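Local coordinates for protein bifunctional cytochrome P450/NADPH--P450 reductase (Deinococcus aerius, PDB 7F3H) that hydroxylates organic substrates at a P450 heme centre and probably draws the electrons it needs from its fused NADPH-dependent reductase, at residues M215-D220 against R258-M262; Q292-V297 against L315-I321; E125-L130 against R164-F168; K425-P431 against A450-R456. Numbering follows the deposited sequence.

Overall arrangement
All four contacts lie in the cytochrome P450 heme domain. The side chain of Val-261 in contact 1 is about 10 Å from the heme. The side chain of Val-126 in contact 3 is about 12 Å away and that of Ile-321 in contact 2 about 13 Å. Contacts 1 and 2 sit on opposite sides of the chain's centre (centres about 37 Å apart). Contact 3 comes within about 5 Å of both contact 1 and contact 4 (nearest atoms). Contacts 2 and 4 touch directly: Tyr-294 OH probably hydrogen-bonds Phe-426 O at 2.8 Å and Leu-428 N at 3.2 Å. Helix 408-425 packs against parts of contacts 2 and 3 and leads into the first strand of contact 4.

Contact 1 (M215-D220 against R258-M262); sequences MNELVD and RYQVM
Two helices cross steeply here, helix G (199-227) and the long central helix (254-285) of the P450 fold. Both segments are helical throughout. Their axes approach to 10.0 Å, with an angle of 114° between N-to-C directions. Val-219 and Arg-258 have the closest CA atoms, 6.1 Å apart. Val-219 is the main bump. It enters a hollow lined by Arg-258, Val-261 and Met-262: CG1 lies 3.9 Å from Arg-258 CB, and CG2 lies 3.9 Å from Val-261 CG1 and 4.3 Å from Met-262 SD. Met-262 curls in an all-m rotamer, which brings its CE to 3.6 Å from Met-215 SD. Arg-258 covers the polar flank. Its NE makes a salt bridge to Asp-220 OD1 at 3.0 Å, with weak hydrogen-bond geometry, while Asn-216 CG lies over one face of the guanidinium. Further along, Met-215 packs on Phe-176, Leu-180 and Ala-183 of helix 175-190. Val-261 touches Phe-161 of helix 144-161 and Met-240 of helix 236-242.

Contact 2 (Q292-V297 against L315-I321); sequences QAYAEV and LDVIPRI
This contact joins the J and K helices of the P450 fold through a buried carboxylate at the start of helix K. Segment 292-297 is helical. In 315-321 the helix begins at Val-317, after Asp-316 at the N-cap position. The helix axes are 9.8 Å apart at 142°, roughly antiparallel, and the closest CA atoms are those of Ala-293 and Val-317, at 5.9 Å. The hydrogen bonds centre on Glu-296, extended with chi1 and chi2 both t. Its OE1 accepts from Asp-316 N and Val-317 N, each at 2.8 Å, and its OE2 from Ile-318 N at 2.8 Å. Thus one acid takes up the NH groups of the N-cap residue and the first two helical residues, where the Asp-316 side chain makes no capping bond. Apolar contacts lie beside it. Ala-293 CB meets Ile-321 CD1 at 3.8 Å and Val-317 CG1 at 4.1 Å, and Val-297 CG2 meets Ile-318 CD1 at 4.0 Å. Within 315-321, Arg-320 NE and NH2 bond Asp-316 OD1 at 2.9 Å and OD2 at 2.7 Å, a salt bridge; NH1 forms another with Asp-380. One water accepts from Arg-320 NH2 at 3.3 Å and, weakly, from Gln-292 NE2 at 3.2 Å.

Contact 3 (E125-L130 against R164-F168); sequences EVAQAL and RFRSF
Segment 125-130 is regular helix, part of the D helix (113-137) of the P450 fold. Segment 164-168 has no regular structure and runs in the loop between helices 144-161 and 175-190, the E and F helices. Arg-166 takes left-handed backbone angles (48/52). The CA atoms of Ala-129 and Phe-168 are 6.4 Å apart, and those of Val-126 and Arg-166 8.5 Å. Phe-168, with chi1 m, lays its ring on the helix. Leu-130 CA sits 3.9 Å from the ring centroid, 6° off the normal, a CH-pi contact. Leu-130 CB lies over a ring face, 3.8 Å from Phe-168 CZ. Val-126 CG1 meets the ring edge at CE2, 4.0 Å, and Ala-129 CB is 3.8 Å from CD2. At the other end a two-pronged salt bridge joins Arg-164 NH2 to Glu-125 OE1 and Arg-164 NE to Glu-125 OE2, both at 2.6 Å. Beyond the contact, Val-126 touches Thr-155 of helix 144-161, and Leu-130 packs on Ile-422 of helix 408-425.

Contact 4 (K425-P431 against A450-R456); sequences KFALSDP and ALRVRER
Strands 426-429 and 450-455 form an antiparallel pair in a small three-stranded sheet of the P450 fold, with 142-143 on the far side of 450-455. Their axes come within 4.3 Å, at 152°. Ala-427 pairs with Arg-454 and Ser-429 with Arg-452 at hydrogen-bonded positions; Leu-428 pairs with Val-453 at a non-hydrogen-bonded one. Ala-427 is central: its N donates to Arg-454 O at 2.8 Å, and its O accepts from Arg-454 N at 3.0 Å. Its methyl shares a sheet face with Arg-454. Arg-452 has the most area covered. Its N donates to Ser-429 O at 2.9 Å, and Pro-431 CG lies over its guanidinium, 3.7 Å from NE. That NE makes a salt bridge with Asp-141. Lys-425 ends helix 408-425. Its O accepts from Arg-456 N at 2.8 Å, extending the ladder past the strand. Its CA-to-CB bond points away, yet NZ reaches Glu-455 OE1 at 2.8 Å and also pairs with Glu-135. Phe-426 and Leu-428 pack around Val-453 on the other side: Leu-428 CD2 is 3.8 Å from Val-453 CG1, and Val-453 CG2 stands over the Phe-426 ring face, 4.1 Å from its centroid.

Contact 1 (M215-D220 against R258-M262)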
loop_
_atom_site.group_PDB
_atom_site.type_symbol
_atom_site.label_atom_id
_atom_site.label_comp_id
_atom_site.label_asym_id
_atom_site.label_seq_id
_atom_site.Cartn_x
_atom_site.Cartn_y
_atom_site.Cartn_z
ATOM N N MET A 215 -4.935 -18.601 -11.109
ATOM C CA MET A 215 -4.044 -18.194 -10.017
ATOM C C MET A 215 -4.065 -19.203 -8.872
ATOM O O MET A 215 -3.001 -19.654 -8.410
ATOM C CB MET A 215 -4.437 -16.809 -9.513
ATOM C CG MET A 215 -4.176 -15.752 -10.549
ATOM S SD MET A 215 -4.092 -14.114 -9.853
ATOM C CE MET A 215 -5.763 -13.552 -10.145
ATOM N N ASN A 216 -5.272 -19.541 -8.385
ATOM C CA ASN A 216 -5.416 -20.553 -7.344
ATOM C C ASN A 216 -4.696 -21.829 -7.741
ATOM O O ASN A 216 -4.006 -22.430 -6.921
ATOM C CB ASN A 216 -6.896 -20.858 -7.063
ATOM C CG ASN A 216 -7.657 -19.651 -6.516
ATOM O OD1 ASN A 216 -7.036 -18.678 -6.080
ATOM N ND2 ASN A 216 -9.002 -19.707 -6.529
ATOM N N GLU A 217 -4.845 -22.254 -9.003
ATOM C CA GLU A 217 -4.198 -23.469 -9.497
ATOM C C GLU A 217 -2.683 -23.406 -9.364
ATOM O O GLU A 217 -2.055 -24.370 -8.908
ATOM C CB GLU A 217 -4.597 -23.750 -10.948
ATOM C CG GLU A 217 -5.934 -24.485 -11.073
ATOM C CD GLU A 217 -5.868 -25.942 -10.596
ATOM O OE1 GLU A 217 -5.059 -26.722 -11.172
ATOM O OE2 GLU A 217 -6.629 -26.291 -9.644
ATOM N N LEU A 218 -2.063 -22.334 -9.871
ATOM C CA LEU A 218 -0.610 -22.241 -9.760
ATOM C C LEU A 218 -0.171 -22.310 -8.301
ATOM O O LEU A 218 0.754 -23.068 -7.950
ATOM C CB LEU A 218 -0.110 -20.953 -10.410
ATOM C CG LEU A 218 1.405 -20.672 -10.452
ATOM C CD1 LEU A 218 1.785 -19.822 -11.687
ATOM C CD2 LEU A 218 1.938 -20.020 -9.131
ATOM N N VAL A 219 -0.832 -21.530 -7.428
ATOM C CA VAL A 219 -0.355 -21.471 -6.048
ATOM C C VAL A 219 -0.555 -22.829 -5.368
ATOM O O VAL A 219 0.359 -23.354 -4.733
ATOM C CB VAL A 219 -1.018 -20.314 -5.265
ATOM C CG1 VAL A 219 -0.654 -20.404 -3.805
ATOM C CG2 VAL A 219 -0.582 -18.932 -5.807
ATOM N N ASP A 220 -1.743 -23.421 -5.515
ATOM C CA ASP A 220 -2.056 -24.777 -5.046
ATOM C C ASP A 220 -1.033 -25.835 -5.461
ATOM O O ASP A 220 -0.649 -26.691 -4.676
ATOM C CB ASP A 220 -3.408 -25.201 -5.595
ATOM C CG ASP A 220 -4.559 -24.504 -4.902
ATOM O OD1 ASP A 220 -4.358 -23.917 -3.819
ATOM O OD2 ASP A 220 -5.683 -24.555 -5.479
ATOM N N ARG A 258 -3.077 -20.708 0.587
ATOM C CA ARG A 258 -3.121 -20.111 -0.745
ATOM C C ARG A 258 -3.733 -18.721 -0.661
ATOM O O ARG A 258 -3.236 -17.778 -1.297
ATOM C CB ARG A 258 -3.879 -20.992 -1.748
ATOM C CG ARG A 258 -4.725 -20.168 -2.690
ATOM C CD ARG A 258 -5.348 -20.950 -3.800
ATOM N NE ARG A 258 -6.489 -21.789 -3.422
ATOM C CZ ARG A 258 -7.732 -21.342 -3.238
ATOM N NH1 ARG A 258 -7.994 -20.063 -3.354
ATOM N NH2 ARG A 258 -8.720 -22.174 -2.920
ATOM N N TYR A 259 -4.803 -18.582 0.141
ATOM C CA TYR A 259 -5.424 -17.280 0.358
ATOM C C TYR A 259 -4.417 -16.259 0.889
ATOM O O TYR A 259 -4.366 -15.119 0.406
ATOM C CB TYR A 259 -6.590 -17.430 1.320
ATOM C CG TYR A 259 -7.844 -17.903 0.654
ATOM C CD1 TYR A 259 -8.108 -17.591 -0.683
ATOM C CD2 TYR A 259 -8.791 -18.651 1.353
ATOM C CE1 TYR A 259 -9.273 -18.031 -1.295
ATOM C CE2 TYR A 259 -9.957 -19.081 0.734
ATOM C CZ TYR A 259 -10.185 -18.767 -0.577
ATOM O OH TYR A 259 -11.341 -19.191 -1.164
ATOM N N GLN A 260 -3.561 -16.665 1.826
ATOM C CA GLN A 260 -2.554 -15.741 2.344
ATOM C C GLN A 260 -1.551 -15.364 1.258
ATOM O O GLN A 260 -1.143 -14.198 1.163
ATOM C CB GLN A 260 -1.818 -16.338 3.550
ATOM C CG GLN A 260 -2.694 -16.742 4.761
ATOM C CD GLN A 260 -3.648 -15.658 5.261
ATOM O OE1 GLN A 260 -3.477 -14.457 4.986
ATOM N NE2 GLN A 260 -4.673 -16.084 6.002
ATOM N N VAL A 261 -1.115 -16.337 0.448
ATOM C CA VAL A 261 -0.202 -16.008 -0.654
ATOM C C VAL A 261 -0.838 -14.980 -1.594
ATOM O O VAL A 261 -0.227 -13.950 -1.952
ATOM C CB VAL A 261 0.231 -17.285 -1.396
ATOM C CG1 VAL A 261 0.837 -16.931 -2.760
ATOM C CG2 VAL A 261 1.191 -18.083 -0.521
ATOM N N MET A 262 -2.087 -15.240 -1.994
ATOM C CA MET A 262 -2.813 -14.281 -2.823
ATOM C C MET A 262 -2.878 -12.918 -2.137
ATOM O O MET A 262 -2.707 -11.886 -2.782
ATOM C CB MET A 262 -4.227 -14.787 -3.127
ATOM C CG MET A 262 -4.327 -15.993 -4.076
ATOM S SD MET A 262 -3.448 -15.765 -5.625
ATOM C CE MET A 262 -4.187 -14.231 -6.254
#

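Contact 2 (Q292-V297 against L315-I321)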
loop_
_atom_site.group_PDB
_atom_site.type_symbol
_atom_site.label_atom_id
_atom_site.label_comp_id
_atom_site.label_asym_id
_atom_site.label_seq_id
_atom_site.Cartn_x
_atom_site.Cartn_y
_atom_site.Cartn_z
ATOM N N GLN A 292 20.662 15.283 -0.204
ATOM C CA GLN A 292 20.972 14.664 1.090
ATOM C C GLN A 292 20.965 13.144 0.994
ATOM O O GLN A 292 21.806 12.464 1.600
ATOM C CB GLN A 292 19.952 15.090 2.143
ATOM C CG GLN A 292 19.985 16.544 2.572
ATOM C CD GLN A 292 18.820 16.855 3.509
ATOM O OE1 GLN A 292 17.808 17.430 3.103
ATOM N NE2 GLN A 292 18.950 16.438 4.762
ATOM N N ALA A 293 20.013 12.588 0.237
ATOM C CA ALA A 293 19.961 11.132 0.084
ATOM C C ALA A 293 21.164 10.596 -0.712
ATOM O O ALA A 293 21.704 9.519 -0.398
ATOM C CB ALA A 293 18.642 10.723 -0.564
ATOM N N TYR A 294 21.559 11.292 -1.778
ATOM C CA TYR A 294 22.778 10.904 -2.481
ATOM C C TYR A 294 23.990 10.916 -1.537
ATOM O O TYR A 294 24.872 10.044 -1.614
ATOM C CB TYR A 294 23.011 11.834 -3.663
ATOM C CG TYR A 294 22.301 11.505 -4.977
ATOM C CD1 TYR A 294 22.390 10.247 -5.557
ATOM C CD2 TYR A 294 21.637 12.509 -5.692
ATOM C CE1 TYR A 294 21.786 9.985 -6.789
ATOM C CE2 TYR A 294 21.055 12.269 -6.886
ATOM C CZ TYR A 294 21.121 11.017 -7.446
ATOM O OH TYR A 294 20.512 10.824 -8.670
ATOM N N ALA A 295 24.073 11.932 -0.676
ATOM C CA ALA A 295 25.164 12.009 0.296
ATOM C C ALA A 295 25.169 10.795 1.231
ATOM O O ALA A 295 26.229 10.228 1.531
ATOM C CB ALA A 295 25.057 13.313 1.093
ATOM N N GLU A 296 23.996 10.425 1.752
ATOM C CA GLU A 296 23.895 9.249 2.619
ATOM C C GLU A 296 24.365 7.985 1.889
ATOM O O GLU A 296 25.165 7.198 2.421
ATOM C CB GLU A 296 22.457 9.125 3.117
ATOM C CG GLU A 296 22.091 7.834 3.767
ATOM C CD GLU A 296 20.869 7.984 4.681
ATOM O OE1 GLU A 296 21.039 8.318 5.887
ATOM O OE2 GLU A 296 19.732 7.772 4.192
ATOM N N VAL A 297 23.870 7.789 0.658
ATOM C CA VAL A 297 24.223 6.622 -0.155
ATOM C C VAL A 297 25.730 6.551 -0.384
ATOM O O VAL A 297 26.331 5.470 -0.326
ATOM C CB VAL A 297 23.448 6.665 -1.493
ATOM C CG1 VAL A 297 24.052 5.745 -2.508
ATOM C CG2 VAL A 297 21.994 6.324 -1.278
ATOM N N LEU A 315 20.702 3.430 7.666
ATOM C CA LEU A 315 20.167 4.578 6.944
ATOM C C LEU A 315 19.386 5.511 7.865
ATOM O O LEU A 315 18.726 5.069 8.807
ATOM C CB LEU A 315 19.232 4.115 5.848
ATOM C CG LEU A 315 19.791 3.362 4.660
ATOM C CD1 LEU A 315 18.583 2.922 3.879
ATOM C CD2 LEU A 315 20.699 4.240 3.842
ATOM N N ASP A 316 19.429 6.822 7.545
ATOM C CA ASP A 316 18.664 7.823 8.294
ATOM C C ASP A 316 17.820 8.728 7.396
ATOM O O ASP A 316 16.606 8.885 7.614
ATOM C CB ASP A 316 19.577 8.718 9.131
ATOM C CG ASP A 316 18.862 9.940 9.606
ATOM O OD1 ASP A 316 17.768 9.792 10.203
ATOM O OD2 ASP A 316 19.331 11.043 9.323
ATOM N N VAL A 317 18.464 9.332 6.386
ATOM C CA VAL A 317 17.757 10.217 5.468
ATOM C C VAL A 317 16.672 9.450 4.706
ATOM O O VAL A 317 15.510 9.866 4.663
ATOM C CB VAL A 317 18.762 10.870 4.495
ATOM C CG1 VAL A 317 18.039 11.622 3.370
ATOM C CG2 VAL A 317 19.713 11.788 5.252
ATOM N N ILE A 318 17.033 8.307 4.110
ATOM C CA ILE A 318 16.100 7.575 3.239
ATOM C C ILE A 318 14.857 7.096 4.000
ATOM O O ILE A 318 13.739 7.288 3.497
ATOM C CB ILE A 318 16.842 6.454 2.510
ATOM C CG1 ILE A 318 17.645 7.037 1.336
ATOM C CG2 ILE A 318 15.921 5.355 2.056
ATOM C CD1 ILE A 318 18.457 5.992 0.573
ATOM N N PRO A 319 14.974 6.465 5.188
ATOM C CA PRO A 319 13.772 6.207 5.992
ATOM C C PRO A 319 12.908 7.441 6.227
ATOM O O PRO A 319 11.677 7.359 6.145
ATOM C CB PRO A 319 14.351 5.668 7.311
ATOM C CG PRO A 319 15.650 5.095 6.956
ATOM C CD PRO A 319 16.188 5.938 5.848
ATOM N N ARG A 320 13.502 8.587 6.570
ATOM C CA ARG A 320 12.655 9.739 6.873
ATOM C C ARG A 320 11.991 10.283 5.612
ATOM O O ARG A 320 10.826 10.720 5.651
ATOM C CB ARG A 320 13.489 10.788 7.580
ATOM C CG ARG A 320 13.815 10.398 9.028
ATOM C CD ARG A 320 14.489 11.545 9.781
ATOM N NE ARG A 320 15.869 11.762 9.361
ATOM C CZ ARG A 320 16.361 12.907 8.875
ATOM N NH1 ARG A 320 15.579 13.983 8.717
ATOM N NH2 ARG A 320 17.655 12.979 8.551
ATOM N N ILE A 321 12.680 10.180 4.477
ATOM C CA ILE A 321 12.062 10.479 3.190
ATOM C C ILE A 321 10.807 9.652 3.009
ATOM O O ILE A 321 9.765 10.168 2.595
ATOM C CB ILE A 321 13.042 10.198 2.033
ATOM C CG1 ILE A 321 14.088 11.300 1.927
ATOM C CG2 ILE A 321 12.276 10.026 0.729
ATOM C CD1 ILE A 321 15.241 10.894 1.063
HETATM O O HOH W 1 17.926 16.138 7.770
#

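Contact 3 (E125-L130 against R164-F168)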
loop_
_atom_site.group_PDB
_atom_site.type_symbol
_atom_site.label_atom_id
_atom_site.label_comp_id
_atom_site.label_asym_id
_atom_site.label_seq_id
_atom_site.Cartn_x
_atom_site.Cartn_y
_atom_site.Cartn_z
ATOM N N GLU A 125 18.124 -9.566 -4.399
ATOM C CA GLU A 125 18.193 -10.217 -5.698
ATOM C C GLU A 125 17.323 -9.467 -6.685
ATOM O O GLU A 125 17.730 -9.210 -7.827
ATOM C CB GLU A 125 17.773 -11.681 -5.601
ATOM C CG GLU A 125 17.810 -12.437 -6.952
ATOM C CD GLU A 125 17.233 -13.854 -6.832
ATOM O OE1 GLU A 125 17.583 -14.579 -5.858
ATOM O OE2 GLU A 125 16.407 -14.233 -7.696
ATOM N N VAL A 126 16.113 -9.098 -6.250
ATOM C CA VAL A 126 15.211 -8.431 -7.170
ATOM C C VAL A 126 15.697 -7.007 -7.439
ATOM O O VAL A 126 15.759 -6.571 -8.597
ATOM C CB VAL A 126 13.768 -8.480 -6.636
ATOM C CG1 VAL A 126 12.859 -7.773 -7.589
ATOM C CG2 VAL A 126 13.298 -9.935 -6.458
ATOM N N ALA A 127 16.119 -6.289 -6.384
ATOM C CA ALA A 127 16.530 -4.899 -6.553
ATOM C C ALA A 127 17.664 -4.790 -7.574
ATOM O O ALA A 127 17.617 -3.949 -8.494
ATOM C CB ALA A 127 16.919 -4.302 -5.196
ATOM N N GLN A 128 18.651 -5.692 -7.475
ATOM C CA GLN A 128 19.766 -5.707 -8.423
ATOM C C GLN A 128 19.267 -5.906 -9.854
ATOM O O GLN A 128 19.736 -5.231 -10.781
ATOM C CB GLN A 128 20.771 -6.798 -8.012
ATOM C CG GLN A 128 21.610 -6.408 -6.780
ATOM C CD GLN A 128 22.508 -7.521 -6.274
ATOM O OE1 GLN A 128 22.155 -8.705 -6.318
ATOM N NE2 GLN A 128 23.674 -7.146 -5.765
ATOM N N ALA A 129 18.253 -6.757 -10.040
ATOM C CA ALA A 129 17.692 -6.957 -11.376
ATOM C C ALA A 129 17.075 -5.673 -11.923
ATOM O O ALA A 129 17.290 -5.327 -13.098
ATOM C CB ALA A 129 16.673 -8.087 -11.354
ATOM N N LEU A 130 16.357 -4.921 -11.072
ATOM C CA LEU A 130 15.866 -3.600 -11.469
ATOM C C LEU A 130 17.014 -2.739 -11.948
ATOM O O LEU A 130 16.996 -2.225 -13.069
ATOM C CB LEU A 130 15.166 -2.909 -10.295
ATOM C CG LEU A 130 14.878 -1.402 -10.416
ATOM C CD1 LEU A 130 13.611 -1.119 -11.182
ATOM C CD2 LEU A 130 14.740 -0.827 -9.077
ATOM N N ARG A 164 10.105 -17.271 -8.801
ATOM C CA ARG A 164 10.838 -16.247 -9.545
ATOM C C ARG A 164 10.128 -15.992 -10.864
ATOM O O ARG A 164 10.358 -16.709 -11.843
ATOM C CB ARG A 164 12.262 -16.743 -9.810
ATOM C CG ARG A 164 13.181 -16.718 -8.601
ATOM C CD ARG A 164 14.634 -16.997 -9.022
ATOM N NE ARG A 164 15.614 -16.703 -7.978
ATOM C CZ ARG A 164 15.757 -17.382 -6.839
ATOM N NH1 ARG A 164 14.980 -18.423 -6.558
ATOM N NH2 ARG A 164 16.681 -17.013 -5.961
ATOM N N PHE A 165 9.348 -14.913 -10.927
ATOM C CA PHE A 165 8.653 -14.515 -12.145
ATOM C C PHE A 165 9.550 -13.802 -13.137
ATOM O O PHE A 165 9.150 -13.625 -14.301
ATOM C CB PHE A 165 7.461 -13.629 -11.790
ATOM C CG PHE A 165 6.334 -14.392 -11.167
ATOM C CD1 PHE A 165 5.615 -15.304 -11.917
ATOM C CD2 PHE A 165 6.015 -14.223 -9.832
ATOM C CE1 PHE A 165 4.570 -16.026 -11.351
ATOM C CE2 PHE A 165 4.978 -14.931 -9.251
ATOM C CZ PHE A 165 4.255 -15.845 -10.011
ATOM N N ARG A 166 10.745 -13.395 -12.702
ATOM C CA ARG A 166 11.755 -12.790 -13.570
ATOM C C ARG A 166 11.169 -11.686 -14.443
ATOM O O ARG A 166 11.362 -11.654 -15.662
ATOM C CB ARG A 166 12.408 -13.868 -14.424
ATOM C CG ARG A 166 12.880 -15.071 -13.595
ATOM C CD ARG A 166 13.901 -15.893 -14.345
ATOM N NE ARG A 166 13.955 -17.225 -13.762
ATOM C CZ ARG A 166 14.894 -17.637 -12.927
ATOM N NH1 ARG A 166 15.905 -16.833 -12.590
ATOM N NH2 ARG A 166 14.826 -18.871 -12.445
ATOM N N SER A 167 10.482 -10.737 -13.795
ATOM C CA SER A 167 9.764 -9.696 -14.529
ATOM C C SER A 167 10.676 -8.682 -15.231
ATOM O O SER A 167 10.165 -7.893 -16.031
ATOM C CB SER A 167 8.809 -8.953 -13.586
ATOM O OG SER A 167 7.825 -9.841 -13.096
ATOM N N PHE A 168 11.980 -8.633 -14.922
ATOM C CA PHE A 168 12.906 -7.710 -15.586
ATOM C C PHE A 168 13.647 -8.335 -16.761
ATOM O O PHE A 168 14.396 -7.629 -17.442
ATOM C CB PHE A 168 13.922 -7.143 -14.581
ATOM C CG PHE A 168 13.286 -6.321 -13.476
ATOM C CD1 PHE A 168 12.749 -5.071 -13.744
ATOM C CD2 PHE A 168 13.184 -6.823 -12.181
ATOM C CE1 PHE A 168 12.137 -4.316 -12.723
ATOM C CE2 PHE A 168 12.573 -6.084 -11.158
ATOM C CZ PHE A 168 12.049 -4.829 -11.430
#

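Contact 4 (K425-P431 against A450-R456)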
loop_
_atom_site.group_PDB
_atom_site.type_symbol
_atom_site.label_atom_id
_atom_site.label_comp_id
_atom_site.label_asym_id
_atom_site.label_seq_id
_atom_site.Cartn_x
_atom_site.Cartn_y
_atom_site.Cartn_z
ATOM N N LYS A 425 23.543 4.015 -8.091
ATOM C CA LYS A 425 23.971 3.919 -9.491
ATOM C C LYS A 425 23.605 5.138 -10.335
ATOM O O LYS A 425 24.371 5.530 -11.211
ATOM C CB LYS A 425 23.387 2.670 -10.149
ATOM C CG LYS A 425 24.248 2.054 -11.244
ATOM C CD LYS A 425 25.252 1.113 -10.600
ATOM C CE LYS A 425 25.987 0.244 -11.629
ATOM N NZ LYS A 425 26.659 0.904 -12.791
ATOM N N PHE A 426 22.451 5.748 -10.109
ATOM C CA PHE A 426 21.818 6.546 -11.163
ATOM C C PHE A 426 21.675 8.013 -10.788
ATOM O O PHE A 426 21.267 8.344 -9.667
ATOM C CB PHE A 426 20.462 5.924 -11.511
ATOM C CG PHE A 426 20.600 4.575 -12.166
ATOM C CD1 PHE A 426 21.500 4.397 -13.220
ATOM C CD2 PHE A 426 19.878 3.479 -11.713
ATOM C CE1 PHE A 426 21.652 3.154 -13.825
ATOM C CE2 PHE A 426 20.011 2.238 -12.316
ATOM C CZ PHE A 426 20.903 2.071 -13.373
ATOM N N ALA A 427 22.040 8.877 -11.736
ATOM C CA ALA A 427 21.587 10.262 -11.794
ATOM C C ALA A 427 20.181 10.299 -12.387
ATOM O O ALA A 427 19.975 9.865 -13.528
ATOM C CB ALA A 427 22.534 11.098 -12.646
ATOM N N LEU A 428 19.237 10.851 -11.612
ATOM C CA LEU A 428 17.836 10.983 -11.993
ATOM C C LEU A 428 17.627 12.231 -12.837
ATOM O O LEU A 428 18.299 13.256 -12.642
ATOM C CB LEU A 428 16.962 11.073 -10.738
ATOM C CG LEU A 428 16.954 9.907 -9.728
ATOM C CD1 LEU A 428 15.681 9.931 -8.838
ATOM C CD2 LEU A 428 17.136 8.503 -10.412
ATOM N N SER A 429 16.702 12.141 -13.787
ATOM C CA SER A 429 16.480 13.186 -14.768
ATOM C C SER A 429 15.005 13.175 -15.185
ATOM O O SER A 429 14.378 12.108 -15.295
ATOM C CB SER A 429 17.434 12.954 -15.943
ATOM O OG SER A 429 17.124 13.755 -17.048
ATOM N N ASP A 430 14.448 14.375 -15.386
ATOM C CA ASP A 430 13.028 14.584 -15.681
ATOM C C ASP A 430 12.874 15.258 -17.037
ATOM O O ASP A 430 12.877 16.492 -17.120
ATOM C CB ASP A 430 12.408 15.430 -14.566
ATOM C CG ASP A 430 10.943 15.750 -14.795
ATOM O OD1 ASP A 430 10.332 15.205 -15.743
ATOM O OD2 ASP A 430 10.404 16.547 -13.997
ATOM N N PRO A 431 12.765 14.501 -18.136
ATOM C CA PRO A 431 12.803 15.135 -19.471
ATOM C C PRO A 431 11.495 15.739 -19.937
ATOM O O PRO A 431 11.502 16.432 -20.960
ATOM C CB PRO A 431 13.201 13.978 -20.405
ATOM C CG PRO A 431 12.575 12.794 -19.778
ATOM C CD PRO A 431 12.670 13.029 -18.245
ATOM N N ALA A 450 7.361 9.148 -16.438
ATOM C CA ALA A 450 8.615 8.718 -17.030
ATOM C C ALA A 450 9.764 9.554 -16.463
ATOM O O ALA A 450 9.628 10.768 -16.288
ATOM C CB ALA A 450 8.554 8.855 -18.562
ATOM N N LEU A 451 10.902 8.911 -16.202
ATOM C CA LEU A 451 12.148 9.628 -15.966
ATOM C C LEU A 451 13.255 8.984 -16.790
ATOM O O LEU A 451 13.039 7.973 -17.468
ATOM C CB LEU A 451 12.522 9.662 -14.471
ATOM C CG LEU A 451 12.626 8.380 -13.650
ATOM C CD1 LEU A 451 13.953 7.657 -13.917
ATOM C CD2 LEU A 451 12.469 8.719 -12.175
ATOM N N ARG A 452 14.435 9.619 -16.774
ATOM C CA ARG A 452 15.637 9.080 -17.396
ATOM C C ARG A 452 16.772 8.970 -16.382
ATOM O O ARG A 452 16.871 9.773 -15.450
ATOM C CB ARG A 452 16.052 9.933 -18.584
ATOM C CG ARG A 452 15.388 9.443 -19.856
ATOM C CD ARG A 452 15.512 10.443 -20.981
ATOM N NE ARG A 452 14.352 10.329 -21.846
ATOM C CZ ARG A 452 14.085 11.155 -22.841
ATOM N NH1 ARG A 452 14.907 12.159 -23.120
ATOM N NH2 ARG A 452 12.985 10.981 -23.556
ATOM N N VAL A 453 17.623 7.949 -16.537
ATOM C CA VAL A 453 18.721 7.742 -15.593
ATOM C C VAL A 453 20.045 7.632 -16.340
ATOM O O VAL A 453 20.110 7.164 -17.487
ATOM C CB VAL A 453 18.527 6.501 -14.685
ATOM C CG1 VAL A 453 17.345 6.687 -13.784
ATOM C CG2 VAL A 453 18.396 5.224 -15.484
ATOM N N ARG A 454 21.118 8.069 -15.666
ATOM C CA ARG A 454 22.458 7.922 -16.222
ATOM C C ARG A 454 23.415 7.456 -15.129
ATOM O O ARG A 454 23.373 7.951 -13.999
ATOM C CB ARG A 454 22.936 9.248 -16.848
ATOM C CG ARG A 454 24.215 9.143 -17.668
ATOM C CD ARG A 454 25.107 10.403 -17.576
ATOM N NE ARG A 454 25.156 10.951 -16.219
ATOM C CZ ARG A 454 25.316 12.243 -15.937
ATOM N NH1 ARG A 454 25.347 13.140 -16.936
ATOM N NH2 ARG A 454 25.331 12.642 -14.652
ATOM N N GLU A 455 24.287 6.500 -15.467
ATOM C CA GLU A 455 25.296 6.034 -14.513
ATOM C C GLU A 455 26.038 7.210 -13.875
ATOM O O GLU A 455 26.551 8.086 -14.573
ATOM C CB GLU A 455 26.292 5.118 -15.223
ATOM C CG GLU A 455 25.984 3.638 -15.088
ATOM C CD GLU A 455 26.927 2.761 -15.912
ATOM O OE1 GLU A 455 27.344 1.702 -15.397
ATOM O OE2 GLU A 455 27.256 3.134 -17.071
ATOM N N ARG A 456 26.096 7.220 -12.545
ATOM C CA ARG A 456 26.915 8.208 -11.861
ATOM C C ARG A 456 28.394 7.921 -12.101
ATOM O O ARG A 456 28.857 6.783 -11.958
ATOM C CB ARG A 456 26.594 8.218 -10.366
ATOM C CG ARG A 456 25.182 8.699 -10.064
ATOM C CD ARG A 456 24.841 8.537 -8.606
ATOM N NE ARG A 456 25.513 9.552 -7.802
ATOM C CZ ARG A 456 25.813 9.425 -6.508
ATOM N NH1 ARG A 456 25.489 8.315 -5.842
ATOM N NH2 ARG A 456 26.433 10.426 -5.883
HETATM O O HOH W 2 9.713 13.188 -17.230
#